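Local atomic coordinates of VIN1 (PDB entry 6BFI), a protein that binds actin filaments and may play a role in cell-cell adhesion, as a sponge member of the vinculin/alpha-catenin family. Residues Q683-N689 / S829-K835. Residue numbers count along the deposited sequence, not the author numbering.
Sequences QWDEKGN and SILWRKK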
loop_
_atom_site.group_PDB
_atom_site.type_symbol
_atom_site.label_atom_id
_atom_site.label_comp_id
_atom_site.label_asym_id
_atom_site.label_seq_id
_atom_site.Cartn_x
_atom_site.Cartn_y
_atom_site.Cartn_z
ATOM N N GLN A 683 -19.296 -13.406 12.331
ATOM C CA GLN A 683 -19.607 -12.559 13.476
ATOM C C GLN A 683 -20.642 -11.488 13.155
ATOM O O GLN A 683 -21.110 -10.808 14.077
ATOM C CB GLN A 683 -18.329 -11.914 14.014
ATOM C CG GLN A 683 -17.469 -11.243 12.959
ATOM C CD GLN A 683 -16.174 -10.691 13.527
ATOM O OE1 GLN A 683 -16.119 -10.278 14.685
ATOM N NE2 GLN A 683 -15.124 -10.688 12.714
ATOM N N TRP A 684 -21.013 -11.327 11.887
ATOM C CA TRP A 684 -22.045 -10.388 11.472
ATOM C C TRP A 684 -23.313 -11.143 11.092
ATOM O O TRP A 684 -23.250 -12.209 10.472
ATOM C CB TRP A 684 -21.580 -9.547 10.282
ATOM C CG TRP A 684 -20.261 -8.887 10.487
ATOM C CD1 TRP A 684 -19.040 -9.368 10.120
ATOM C CD2 TRP A 684 -20.024 -7.616 11.103
ATOM N NE1 TRP A 684 -18.056 -8.478 10.472
ATOM C CE2 TRP A 684 -18.634 -7.393 11.077
ATOM C CE3 TRP A 684 -20.853 -6.645 11.673
ATOM C CZ2 TRP A 684 -18.054 -6.240 11.600
ATOM C CZ3 TRP A 684 -20.275 -5.501 12.194
ATOM C CH2 TRP A 684 -18.888 -5.308 12.154
ATOM N N ASP A 685 -24.463 -10.581 11.460
ATOM C CA ASP A 685 -25.736 -11.132 11.022
ATOM C C ASP A 685 -25.986 -10.764 9.564
ATOM O O ASP A 685 -25.507 -9.740 9.067
ATOM C CB ASP A 685 -26.882 -10.626 11.899
ATOM C CG ASP A 685 -27.175 -9.154 11.685
ATOM O OD1 ASP A 685 -26.220 -8.381 11.461
ATOM O OD2 ASP A 685 -28.362 -8.770 11.740
ATOM N N GLU A 686 -26.750 -11.611 8.876
ATOM C CA GLU A 686 -26.901 -11.478 7.432
ATOM C C GLU A 686 -28.015 -10.528 7.013
ATOM O O GLU A 686 -27.926 -9.935 5.932
ATOM C CB GLU A 686 -27.153 -12.847 6.797
ATOM C CG GLU A 686 -25.910 -13.701 6.640
ATOM C CD GLU A 686 -26.016 -14.653 5.467
ATOM O OE1 GLU A 686 -26.959 -14.499 4.662
ATOM O OE2 GLU A 686 -25.159 -15.553 5.347
ATOM N N LYS A 687 -29.060 -10.373 7.825
ATOM C CA LYS A 687 -30.215 -9.593 7.398
ATOM C C LYS A 687 -29.832 -8.135 7.175
ATOM O O LYS A 687 -29.181 -7.509 8.019
ATOM C CB LYS A 687 -31.348 -9.704 8.422
ATOM C CG LYS A 687 -30.993 -9.251 9.829
ATOM C CD LYS A 687 -32.239 -9.142 10.690
ATOM C CE LYS A 687 -33.257 -8.207 10.055
ATOM N NZ LYS A 687 -34.537 -8.181 10.813
ATOM N N GLY A 688 -30.230 -7.599 6.023
ATOM C CA GLY A 688 -29.868 -6.245 5.654
ATOM C C GLY A 688 -28.451 -6.084 5.162
ATOM O O GLY A 688 -27.957 -4.954 5.091
ATOM N N ASN A 689 -27.775 -7.180 4.811
ATOM C CA ASN A 689 -26.373 -7.117 4.402
ATOM C C ASN A 689 -26.118 -8.274 3.439
ATOM O O ASN A 689 -25.885 -9.406 3.873
ATOM C CB ASN A 689 -25.449 -7.181 5.610
ATOM C CG ASN A 689 -24.011 -6.850 5.266
ATOM O OD1 ASN A 689 -23.597 -6.939 4.110
ATOM N ND2 ASN A 689 -23.238 -6.469 6.275
ATOM N N SER A 829 -28.706 1.808 3.599
ATOM C CA SER A 829 -29.571 0.877 4.317
ATOM C C SER A 829 -28.881 -0.440 4.666
ATOM O O SER A 829 -29.548 -1.356 5.159
ATOM C CB SER A 829 -30.835 0.598 3.501
ATOM O OG SER A 829 -31.609 1.773 3.343
ATOM N N ILE A 830 -27.574 -0.561 4.421
ATOM C CA ILE A 830 -26.864 -1.784 4.772
ATOM C C ILE A 830 -26.696 -1.856 6.286
ATOM O O ILE A 830 -26.571 -0.831 6.972
ATOM C CB ILE A 830 -25.507 -1.859 4.046
ATOM C CG1 ILE A 830 -24.999 -3.301 3.998
ATOM C CG2 ILE A 830 -24.475 -0.953 4.713
ATOM C CD1 ILE A 830 -23.713 -3.465 3.222
ATOM N N LEU A 831 -26.717 -3.075 6.818
ATOM C CA LEU A 831 -26.686 -3.310 8.256
ATOM C C LEU A 831 -25.331 -3.882 8.650
ATOM O O LEU A 831 -24.977 -4.993 8.237
ATOM C CB LEU A 831 -27.813 -4.252 8.685
ATOM C CG LEU A 831 -29.209 -3.631 8.750
ATOM C CD1 LEU A 831 -30.197 -4.591 9.400
ATOM C CD2 LEU A 831 -29.166 -2.309 9.501
ATOM N N TRP A 832 -24.579 -3.122 9.444
ATOM C CA TRP A 832 -23.317 -3.601 9.992
ATOM C C TRP A 832 -23.425 -3.744 11.503
ATOM O O TRP A 832 -22.710 -3.071 12.254
ATOM C CB TRP A 832 -22.169 -2.662 9.618
ATOM C CG TRP A 832 -21.732 -2.793 8.192
ATOM C CD1 TRP A 832 -22.095 -1.995 7.148
ATOM C CD2 TRP A 832 -20.853 -3.789 7.650
ATOM N NE1 TRP A 832 -21.495 -2.427 5.991
ATOM C CE2 TRP A 832 -20.727 -3.527 6.272
ATOM C CE3 TRP A 832 -20.161 -4.873 8.198
ATOM C CZ2 TRP A 832 -19.937 -4.310 5.432
ATOM C CZ3 TRP A 832 -19.375 -5.650 7.360
ATOM C CH2 TRP A 832 -19.271 -5.365 5.994
ATOM N N ARG A 833 -24.320 -4.614 11.955
ATOM C CA ARG A 833 -24.515 -4.890 13.370
ATOM C C ARG A 833 -23.920 -6.255 13.690
ATOM O O ARG A 833 -24.169 -7.228 12.971
ATOM C CB ARG A 833 -26.003 -4.845 13.735
ATOM C CG ARG A 833 -26.709 -3.577 13.258
ATOM C CD ARG A 833 -28.106 -3.410 13.856
ATOM N NE ARG A 833 -29.086 -4.337 13.293
ATOM C CZ ARG A 833 -30.400 -4.236 13.474
ATOM N NH1 ARG A 833 -30.896 -3.241 14.198
ATOM N NH2 ARG A 833 -31.222 -5.122 12.927
ATOM N N LYS A 834 -23.119 -6.315 14.752
ATOM C CA LYS A 834 -22.528 -7.577 15.174
ATOM C C LYS A 834 -23.618 -8.578 15.542
ATOM O O LYS A 834 -24.683 -8.213 16.048
ATOM C CB LYS A 834 -21.598 -7.356 16.367
ATOM C CG LYS A 834 -20.204 -7.936 16.201
ATOM C CD LYS A 834 -19.288 -6.978 15.456
ATOM C CE LYS A 834 -17.848 -7.465 15.476
ATOM N NZ LYS A 834 -16.909 -6.434 14.953
ATOM N N LYS A 835 -23.342 -9.853 15.282
ATOM C CA LYS A 835 -24.324 -10.901 15.511
ATOM C C LYS A 835 -24.631 -11.036 17.000
ATOM O O LYS A 835 -23.858 -10.617 17.866
ATOM C CB LYS A 835 -23.825 -12.234 14.954
ATOM C CG LYS A 835 -24.922 -13.159 14.460
ATOM C CD LYS A 835 -24.334 -14.384 13.783
ATOM C CE LYS A 835 -25.377 -15.118 12.963
ATOM N NZ LYS A 835 -24.780 -16.249 12.201
#
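In the C-terminal helical bundle of this vinculin homolog, the C-terminal extension after helix 786-817 runs antiparallel across the loop joining helices 669-682 and 690-710. The backbones are tied near both ends: K835 N donates to Q683 O (2.7 Å) and L831 N to G688 O (2.8 Å). To one side of the paired backbones, the indole of W684 lies between the side chains of K834 and W832. Its CA-CB bond points away from segment 829-835, but chi1 in the m well (-52°) swings the ring back, so that the extension engages both faces. On one face W832 makes a T-shaped stack, its edge directed at W684, with six-membered ring centroids 5.2 Å apart and planes at 88°. On the other, K834, with chi1 between wells (-128°) and chi2 p, folds its aliphatic chain over the ring, a CH-pi contact with CD 3.9 Å from the six-membered ring centroid. I692 and E815 adjoin W684, linking this packing to helices 690-710 and 786-817. A type II turn, E686 to N689, places G688 at positive phi, where a CB would clash with L831 CD1. N689, the N-cap of helix 690-710, uses its t rotamer to face two ways: OD1 accepts weak bonds from L691 N and I692 N, while ND2 lies over a face of the W832 ring and makes a weak 3.0 Å hydrogen bond to L831 O.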